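Local coordinates for alpha-actinin-like protein 1 (Schizosaccharomyces pombe, PDB 5BVR) that binds actin filaments and takes part in forming and organising the actin ring of cytokinesis, its tandem calponin-homology domains making up the actin-binding piece described here, at residues S10-T15 and D216-M221; I165-P170 and H229-L234. All coordinates share one frame; numbering follows the deposited sequence.

Contact 1: S10-T15 and D216-M221; sequences SVQNRT and DERSIM
Where helices 11-25 and 217-234 begin side by side, one carboxylate oxygen gathers three donors, two from its own helix start and one from the facing helix. Asp216, at the N-cap of the second helix, holds CG anti to its backbone N (chi1 -172°), and its OD2 takes Ser219 N from above the carboxylate plane, the capping bond; Ser219 OG on the anti lone pair at 2.7 Å; and Gln12 NE2 on the syn lone pair. Gln12 reaches it with CG anti to its own N and an extended chain that crosses Asp216 at about a right angle. Its NE2 lies 3.0 Å from Asp216 OD2 in a nearly straight bond (171°), the oxygen in the amide plane; the second bond, to OD1, is weak. Water 1 donates to Gln12 OE1 and accepts in plane from Arg218 NH1, so both ends of the amide are held. Ser219 OG packs 3.3 Å from Gln12 CA, with Val11 CG1 and Thr15 alongside. Ser10 OG caps the first helix through Asn13 N. The arrangement is a pair of N-capped helix starts at the CH1-CH2 interface of an actin-binding domain, where Asp216 and Arg218 also belong to a zinc site.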
ATOM      1  N   SER A  10      11.821   8.864   1.611  1.00 21.82           N
ATOM      2  CA  SER A  10      11.613   8.408   0.232  1.00 19.97           C
ATOM      3  C   SER A  10      10.133   8.205  -0.040  1.00 17.44           C
ATOM      4  O   SER A  10       9.312   8.149   0.879  1.00 19.97           O
ATOM      5  CB  SER A  10      12.312   7.081  -0.013  1.00 20.62           C
ATOM      6  OG  SER A  10      11.663   6.039   0.710  1.00 20.23           O
ATOM      7  N   VAL A  11       9.798   8.094  -1.320  1.00 18.53           N
ATOM      8  CA  VAL A  11       8.429   7.781  -1.712  1.00 16.97           C
ATOM      9  C   VAL A  11       7.941   6.510  -1.039  1.00 20.75           C
ATOM     10  O   VAL A  11       6.834   6.471  -0.520  1.00 18.54           O
ATOM     11  CB  VAL A  11       8.316   7.641  -3.252  1.00 17.76           C
ATOM     12  CG1 VAL A  11       6.975   7.045  -3.661  1.00 18.09           C
ATOM     13  CG2 VAL A  11       8.518   8.997  -3.930  1.00 19.39           C
ATOM     14  N   GLN A  12       8.762   5.477  -1.045  1.00 17.23           N
ATOM     15  CA  GLN A  12       8.352   4.223  -0.464  1.00 15.62           C
ATOM     16  C   GLN A  12       8.177   4.340   1.041  1.00 17.34           C
ATOM     17  O   GLN A  12       7.226   3.788   1.596  1.00 17.63           O
ATOM     18  CB  GLN A  12       9.346   3.132  -0.799  1.00 20.14           C
ATOM     19  CG  GLN A  12       8.852   1.756  -0.472  1.00 20.02           C
ATOM     20  CD  GLN A  12       9.842   0.700  -0.884  1.00 21.11           C
ATOM     21  OE1 GLN A  12      10.552   0.137  -0.036  1.00 20.35           O
ATOM     22  NE2 GLN A  12       9.910   0.427  -2.179  1.00 18.49           N
ATOM     23  N   ASN A  13       9.109   5.016   1.713  1.00 18.29           N
ATOM     24  CA  ASN A  13       8.978   5.261   3.128  1.00 18.58           C
ATOM     25  C   ASN A  13       7.633   5.938   3.410  1.00 15.72           C
ATOM     26  O   ASN A  13       6.830   5.450   4.240  1.00 17.83           O
ATOM     27  CB  ASN A  13      10.187   6.108   3.574  1.00 18.35           C
ATOM     28  CG  ASN A  13      10.276   6.295   5.056  1.00 24.16           C
ATOM     29  OD1 ASN A  13       9.343   6.044   5.792  1.00 22.33           O
ATOM     30  ND2 ASN A  13      11.428   6.770   5.501  1.00 21.01           N
ATOM     31  N   ARG A  14       7.347   7.014   2.694  1.00 16.85           N
ATOM     32  CA  ARG A  14       6.151   7.774   2.958  1.00 18.31           C
ATOM     33  C   ARG A  14       4.912   6.965   2.628  1.00 17.95           C
ATOM     34  O   ARG A  14       3.942   6.988   3.376  1.00 19.52           O
ATOM     35  CB  ARG A  14       6.185   9.107   2.230  1.00 20.80           C
ATOM     36  CG  ARG A  14       7.181  10.061   2.910  1.00 19.00           C
ATOM     37  CD  ARG A  14       7.262  11.402   2.202  1.00 24.26           C
ATOM     38  NE  ARG A  14       7.881  11.304   0.893  1.00 25.63           N
ATOM     39  CZ  ARG A  14       7.235  11.365  -0.268  1.00 29.14           C
ATOM     40  NH1 ARG A  14       5.916  11.549  -0.318  1.00 25.73           N
ATOM     41  NH2 ARG A  14       7.933  11.259  -1.386  1.00 28.66           N
ATOM     42  N   THR A  15       4.947   6.224   1.532  1.00 16.73           N
ATOM     43  CA  THR A  15       3.779   5.459   1.119  1.00 16.61           C
ATOM     44  C   THR A  15       3.487   4.331   2.092  1.00 16.54           C
ATOM     45  O   THR A  15       2.326   4.106   2.491  1.00 16.96           O
ATOM     46  CB  THR A  15       3.977   4.877  -0.293  1.00 16.34           C
ATOM     47  OG1 THR A  15       4.175   5.945  -1.229  1.00 19.24           O
ATOM     48  CG2 THR A  15       2.779   4.096  -0.733  1.00 18.00           C
ATOM     49  N   ASP A 216       8.439   4.453  -8.069  1.00 17.24           N
ATOM     50  CA  ASP A 216       8.600   3.327  -7.164  1.00 18.43           C
ATOM     51  C   ASP A 216       7.479   2.310  -7.348  1.00 15.91           C
ATOM     52  O   ASP A 216       6.325   2.562  -6.994  1.00 14.22           O
ATOM     53  CB  ASP A 216       8.684   3.762  -5.697  1.00 16.78           C
ATOM     54  CG  ASP A 216       9.044   2.611  -4.806  1.00 18.40           C
ATOM     55  OD1 ASP A 216      10.172   2.099  -4.957  1.00 19.82           O
ATOM     56  OD2 ASP A 216       8.192   2.167  -3.997  1.00 16.93           O
ATOM     57  N   GLU A 217       7.857   1.129  -7.827  1.00 15.70           N
ATOM     58  CA  GLU A 217       6.920   0.068  -8.141  1.00 14.39           C
ATOM     59  C   GLU A 217       6.094  -0.361  -6.935  1.00 14.30           C
ATOM     60  O   GLU A 217       4.875  -0.487  -7.036  1.00 13.89           O
ATOM     61  CB  GLU A 217       7.668  -1.138  -8.692  1.00 15.73           C
ATOM     62  CG  GLU A 217       6.723  -2.216  -9.226  1.00 16.19           C
ATOM     63  CD  GLU A 217       7.420  -3.427  -9.779  1.00 23.01           C
ATOM     64  OE1 GLU A 217       8.620  -3.645  -9.499  1.00 31.44           O
ATOM     65  OE2 GLU A 217       6.744  -4.183 -10.492  1.00 20.40           O
ATOM     66  N   ARG A 218       6.744  -0.628  -5.812  1.00 16.27           N
ATOM     67  CA  ARG A 218       6.002  -1.116  -4.653  1.00 14.05           C
ATOM     68  C   ARG A 218       5.003  -0.088  -4.148  1.00 15.60           C
ATOM     69  O   ARG A 218       3.909  -0.449  -3.742  1.00 15.08           O
ATOM     70  CB  ARG A 218       6.980  -1.512  -3.559  1.00 14.25           C
ATOM     71  CG  ARG A 218       7.789  -2.741  -3.940  1.00 16.37           C
ATOM     72  CD  ARG A 218       8.883  -3.117  -2.932  1.00 20.37           C
ATOM     73  NE  ARG A 218       9.496  -4.376  -3.337  1.00 21.79           N
ATOM     74  CZ  ARG A 218      10.356  -5.079  -2.603  1.00 25.31           C
ATOM     75  NH1 ARG A 218      10.735  -4.656  -1.400  1.00 27.10           N
ATOM     76  NH2 ARG A 218      10.826  -6.225  -3.079  1.00 29.83           N
ATOM     77  N   SER A 219       5.362   1.192  -4.167  1.00 13.71           N
ATOM     78  CA  SER A 219       4.443   2.237  -3.782  1.00 14.65           C
ATOM     79  C   SER A 219       3.205   2.272  -4.689  1.00 14.42           C
ATOM     80  O   SER A 219       2.062   2.382  -4.236  1.00 14.39           O
ATOM     81  CB  SER A 219       5.137   3.590  -3.778  1.00 15.47           C
ATOM     82  OG  SER A 219       6.196   3.600  -2.854  1.00 16.10           O
ATOM     83  N   ILE A 220       3.434   2.225  -5.990  1.00 14.15           N
ATOM     84  CA  ILE A 220       2.341   2.240  -6.939  1.00 12.65           C
ATOM     85  C   ILE A 220       1.450   1.028  -6.714  1.00 13.68           C
ATOM     86  O   ILE A 220       0.221   1.156  -6.662  1.00 13.65           O
ATOM     87  CB  ILE A 220       2.829   2.375  -8.405  1.00 13.38           C
ATOM     88  CG1 ILE A 220       3.365   3.789  -8.609  1.00 17.01           C
ATOM     89  CG2 ILE A 220       1.718   2.040  -9.390  1.00 16.24           C
ATOM     90  CD1 ILE A 220       4.113   3.959  -9.917  1.00 16.25           C
ATOM     91  N   MET A 221       2.042  -0.156  -6.603  1.00 13.94           N
ATOM     92  CA  MET A 221       1.260  -1.358  -6.353  1.00 14.13           C
ATOM     93  C   MET A 221       0.406  -1.231  -5.096  1.00 14.67           C
ATOM     94  O   MET A 221      -0.751  -1.643  -5.080  1.00 14.87           O
ATOM     95  CB  MET A 221       2.159  -2.554  -6.193  1.00 15.58           C
ATOM     96  CG  MET A 221       2.827  -3.021  -7.484  1.00 17.56           C
ATOM     97  SD  MET A 221       3.929  -4.430  -7.245  1.00 20.29           S
ATOM     98  CE  MET A 221       2.690  -5.577  -6.662  1.00 17.83           C
TER
HETATM   99  O   HOH W   1      10.885  -2.418   0.363  1.00 29.09           O

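Contact 2: I165-P170 and H229-L234; sequences IHQHRP and HAFSTL. With ZN (zinc ion), chain B.
The ring of His168 lies flat on that of Phe231 and offers a nitrogen to zinc, a compact example of one side chain serving packing and metal binding together. His168 sits in the last turn of helix 159-168, with CG anti to the backbone N (chi1 168°), which carries the imidazole across to helix 217-234. Its CB starts the contact over the face of Phe231, 3.7 Å from CE2, as a CH-pi donor. CG comes next, over the centre of the phenyl ring. From there the ring divides. On one branch CD2 rests against Phe231 CD1 and CE1, and NE2 also lies near CD1, which sits over the imidazole face toward its rim. On the other, ND1 binds the zinc at 1.9 Å, while CE1 comes nearest Phe231 O, with Leu234 CB near the ring plane, 4.4 Å from CE1. The two ring planes are only 7° apart and their centroids 4.0 Å, a face-to-face stack. Phe231 returns the CH-pi contact, its CB lying over the imidazole face.

Lodged between helices, the phenyl ring also meets Ile165, whose CA lies 4.1 Å from Phe231 CZ, and Gln167, whose NE2 comes obliquely to CE2. That amide nitrogen donates to Leu164 O and also to water 2, a zinc ligand, so Gln167 is a second-shell residue. Zinc is completed by water 3 and by Asp235, just beyond the helix end. With Phe231 lying against one face of the imidazole, the stack probably helps set the ring's orientation for metal binding through ND1, and the zinc would be expected to polarise the ring. The arrangement is an aromatic helix-helix contact within the second CH domain, carrying a His-Asp zinc site with two water ligands.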
ATOM      1  N   ILE A 165     -11.191   5.027 -12.702  1.00 16.06           N
ATOM      2  CA  ILE A 165     -12.294   5.688 -12.021  1.00 18.19           C
ATOM      3  C   ILE A 165     -13.477   5.845 -12.973  1.00 18.47           C
ATOM      4  O   ILE A 165     -14.617   5.511 -12.626  1.00 20.33           O
ATOM      5  CB  ILE A 165     -11.873   7.056 -11.480  1.00 19.16           C
ATOM      6  CG1 ILE A 165     -10.846   6.851 -10.361  1.00 19.93           C
ATOM      7  CG2 ILE A 165     -13.076   7.815 -10.940  1.00 23.28           C
ATOM      8  CD1 ILE A 165     -10.182   8.124  -9.916  1.00 22.64           C
ATOM      9  N   HIS A 166     -13.210   6.356 -14.166  1.00 19.35           N
ATOM     10  CA  HIS A 166     -14.276   6.571 -15.133  1.00 19.84           C
ATOM     11  C   HIS A 166     -15.058   5.291 -15.470  1.00 20.44           C
ATOM     12  O   HIS A 166     -16.305   5.315 -15.563  1.00 21.96           O
ATOM     13  CB  HIS A 166     -13.706   7.195 -16.411  1.00 20.18           C
ATOM     14  CG  HIS A 166     -14.703   7.362 -17.502  1.00 22.59           C
ATOM     15  ND1 HIS A 166     -14.660   6.612 -18.656  1.00 23.49           N
ATOM     16  CD2 HIS A 166     -15.763   8.193 -17.627  1.00 26.15           C
ATOM     17  CE1 HIS A 166     -15.662   6.971 -19.444  1.00 27.33           C
ATOM     18  NE2 HIS A 166     -16.333   7.943 -18.852  1.00 27.36           N
ATOM     19  N   GLN A 167     -14.369   4.178 -15.681  1.00 20.26           N
ATOM     20  CA  GLN A 167     -15.073   2.969 -16.097  1.00 22.02           C
ATOM     21  C   GLN A 167     -15.915   2.410 -14.953  1.00 21.28           C
ATOM     22  O   GLN A 167     -16.960   1.801 -15.182  1.00 24.28           O
ATOM     23  CB  GLN A 167     -14.144   1.907 -16.675  1.00 21.77           C
ATOM     24  CG  GLN A 167     -13.071   1.411 -15.756  1.00 19.00           C
ATOM     25  CD  GLN A 167     -13.559   0.338 -14.825  1.00 19.05           C
ATOM     26  OE1 GLN A 167     -14.367  -0.514 -15.214  1.00 22.69           O
ATOM     27  NE2 GLN A 167     -13.034   0.345 -13.593  1.00 20.79           N
ATOM     28  N   HIS A 168     -15.485   2.683 -13.725  1.00 20.25           N
ATOM     29  CA  HIS A 168     -16.218   2.218 -12.554  1.00 21.47           C
ATOM     30  C   HIS A 168     -17.385   3.158 -12.220  1.00 25.47           C
ATOM     31  O   HIS A 168     -18.475   2.702 -11.838  1.00 26.40           O
ATOM     32  CB  HIS A 168     -15.225   2.087 -11.394  1.00 20.13           C
ATOM     33  CG  HIS A 168     -15.858   1.895 -10.053  1.00 20.87           C
ATOM     34  ND1 HIS A 168     -16.477   0.716  -9.656  1.00 19.74           N
ATOM     35  CD2 HIS A 168     -15.978   2.765  -9.028  1.00 23.61           C
ATOM     36  CE1 HIS A 168     -16.905   0.878  -8.410  1.00 24.10           C
ATOM     37  NE2 HIS A 168     -16.639   2.115  -8.021  1.00 23.11           N
ATOM     38  N   ARG A 169     -17.161   4.461 -12.343  1.00 22.81           N
ATOM     39  CA  ARG A 169     -18.185   5.475 -12.059  1.00 26.37           C
ATOM     40  C   ARG A 169     -18.109   6.616 -13.064  1.00 22.28           C
ATOM     41  O   ARG A 169     -17.479   7.635 -12.791  1.00 24.58           O
ATOM     42  CB  ARG A 169     -17.976   6.050 -10.658  1.00 28.73           C
ATOM     43  CG  ARG A 169     -18.407   5.127  -9.534  1.00 35.76           C
ATOM     44  CD  ARG A 169     -19.902   5.173  -9.292  1.00 38.94           C
ATOM     45  NE  ARG A 169     -20.397   6.516  -8.978  1.00 40.31           N
ATOM     46  CZ  ARG A 169     -20.400   7.066  -7.765  1.00 41.94           C
ATOM     47  NH1 ARG A 169     -19.917   6.406  -6.717  1.00 37.69           N
ATOM     48  NH2 ARG A 169     -20.891   8.287  -7.597  1.00 37.74           N
ATOM     49  N   PRO A 170     -18.756   6.439 -14.223  1.00 22.56           N
ATOM     50  CA  PRO A 170     -18.620   7.440 -15.291  1.00 24.20           C
ATOM     51  C   PRO A 170     -19.242   8.778 -14.931  1.00 27.46           C
ATOM     52  O   PRO A 170     -18.932   9.783 -15.563  1.00 29.92           O
ATOM     53  CB  PRO A 170     -19.311   6.790 -16.491  1.00 26.64           C
ATOM     54  CG  PRO A 170     -20.072   5.647 -15.927  1.00 29.73           C
ATOM     55  CD  PRO A 170     -19.390   5.204 -14.704  1.00 26.93           C
ATOM     56  N   HIS A 229      -9.544  -3.323  -4.268  1.00 15.89           N
ATOM     57  CA  HIS A 229     -10.380  -3.737  -3.139  1.00 15.70           C
ATOM     58  C   HIS A 229     -11.610  -2.846  -3.002  1.00 17.26           C
ATOM     59  O   HIS A 229     -12.734  -3.344  -2.764  1.00 18.18           O
ATOM     60  CB  HIS A 229      -9.600  -3.759  -1.832  1.00 18.00           C
ATOM     61  CG  HIS A 229      -8.584  -4.855  -1.752  1.00 15.56           C
ATOM     62  ND1 HIS A 229      -8.933  -6.190  -1.678  1.00 17.19           N
ATOM     63  CD2 HIS A 229      -7.231  -4.819  -1.791  1.00 15.26           C
ATOM     64  CE1 HIS A 229      -7.833  -6.924  -1.630  1.00 20.29           C
ATOM     65  NE2 HIS A 229      -6.790  -6.115  -1.695  1.00 18.34           N
ATOM     66  N   ALA A 230     -11.450  -1.539  -3.166  1.00 16.63           N
ATOM     67  CA  ALA A 230     -12.602  -0.656  -3.013  1.00 16.51           C
ATOM     68  C   ALA A 230     -13.614  -0.874  -4.121  1.00 16.63           C
ATOM     69  O   ALA A 230     -14.813  -1.003  -3.854  1.00 17.68           O
ATOM     70  CB  ALA A 230     -12.159   0.806  -2.964  1.00 19.44           C
ATOM     71  N   PHE A 231     -13.140  -0.908  -5.368  1.00 17.67           N
ATOM     72  CA  PHE A 231     -14.054  -1.068  -6.488  1.00 17.19           C
ATOM     73  C   PHE A 231     -14.794  -2.397  -6.351  1.00 17.02           C
ATOM     74  O   PHE A 231     -16.010  -2.469  -6.554  1.00 19.08           O
ATOM     75  CB  PHE A 231     -13.322  -1.036  -7.838  1.00 16.18           C
ATOM     76  CG  PHE A 231     -12.822   0.316  -8.259  1.00 19.71           C
ATOM     77  CD1 PHE A 231     -12.901   1.432  -7.452  1.00 20.51           C
ATOM     78  CD2 PHE A 231     -12.297   0.451  -9.530  1.00 22.08           C
ATOM     79  CE1 PHE A 231     -12.436   2.669  -7.905  1.00 22.68           C
ATOM     80  CE2 PHE A 231     -11.843   1.682  -9.987  1.00 20.28           C
ATOM     81  CZ  PHE A 231     -11.916   2.786  -9.164  1.00 21.13           C
ATOM     82  N   SER A 232     -14.042  -3.457  -6.061  1.00 17.24           N
ATOM     83  CA  SER A 232     -14.642  -4.785  -5.974  1.00 17.04           C
ATOM     84  C   SER A 232     -15.714  -4.840  -4.883  1.00 19.21           C
ATOM     85  O   SER A 232     -16.779  -5.418  -5.063  1.00 19.66           O
ATOM     86  CB  SER A 232     -13.589  -5.854  -5.735  1.00 18.61           C
ATOM     87  OG  SER A 232     -12.662  -5.926  -6.819  1.00 20.98           O
ATOM     88  N   THR A 233     -15.423  -4.247  -3.737  1.00 18.99           N
ATOM     89  CA  THR A 233     -16.358  -4.242  -2.621  1.00 19.30           C
ATOM     90  C   THR A 233     -17.588  -3.436  -2.962  1.00 18.47           C
ATOM     91  O   THR A 233     -18.721  -3.879  -2.724  1.00 21.48           O
ATOM     92  CB  THR A 233     -15.668  -3.691  -1.375  1.00 19.92           C
ATOM     93  OG1 THR A 233     -14.615  -4.593  -1.019  1.00 21.31           O
ATOM     94  CG2 THR A 233     -16.640  -3.556  -0.204  1.00 19.88           C
ATOM     95  N   LEU A 234     -17.376  -2.272  -3.556  1.00 19.06           N
ATOM     96  CA  LEU A 234     -18.484  -1.406  -3.891  1.00 19.59           C
ATOM     97  C   LEU A 234     -19.361  -1.995  -4.990  1.00 20.39           C
ATOM     98  O   LEU A 234     -20.552  -1.680  -5.055  1.00 23.60           O
ATOM     99  CB  LEU A 234     -17.986  -0.012  -4.260  1.00 19.85           C
ATOM    100  CG  LEU A 234     -17.428   0.800  -3.085  1.00 21.81           C
ATOM    101  CD1 LEU A 234     -16.571   1.999  -3.570  1.00 23.40           C
ATOM    102  CD2 LEU A 234     -18.555   1.263  -2.175  1.00 27.69           C
TER
HETATM  103 ZN    ZN B 301     -16.542  -0.961 -10.513  0.93 19.42          ZN
HETATM  104  O   HOH W   2     -14.547  -1.602 -11.409  1.00 11.49           O
HETATM  105  O   HOH W   3     -17.850  -0.802 -12.028  1.00 24.42           O

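How the contacts relate
Helix 217-234 is shared by both contacts: contact 1 uses its first turn and contact 2 its last, with centres 23 Å apart and nearest atoms about 8 Å from each other, so they do not touch. Contact 1 joins the second CH domain to the first across 200 intervening residues, whereas contact 2 lies within the second, packing helix 159-168 on the same long helix. Each end has its own zinc. The ion near contact 1, about 3 Å from the Asp216 side chain, belongs to a site with Arg218; that of contact 2 is bound by His168 and Asp235.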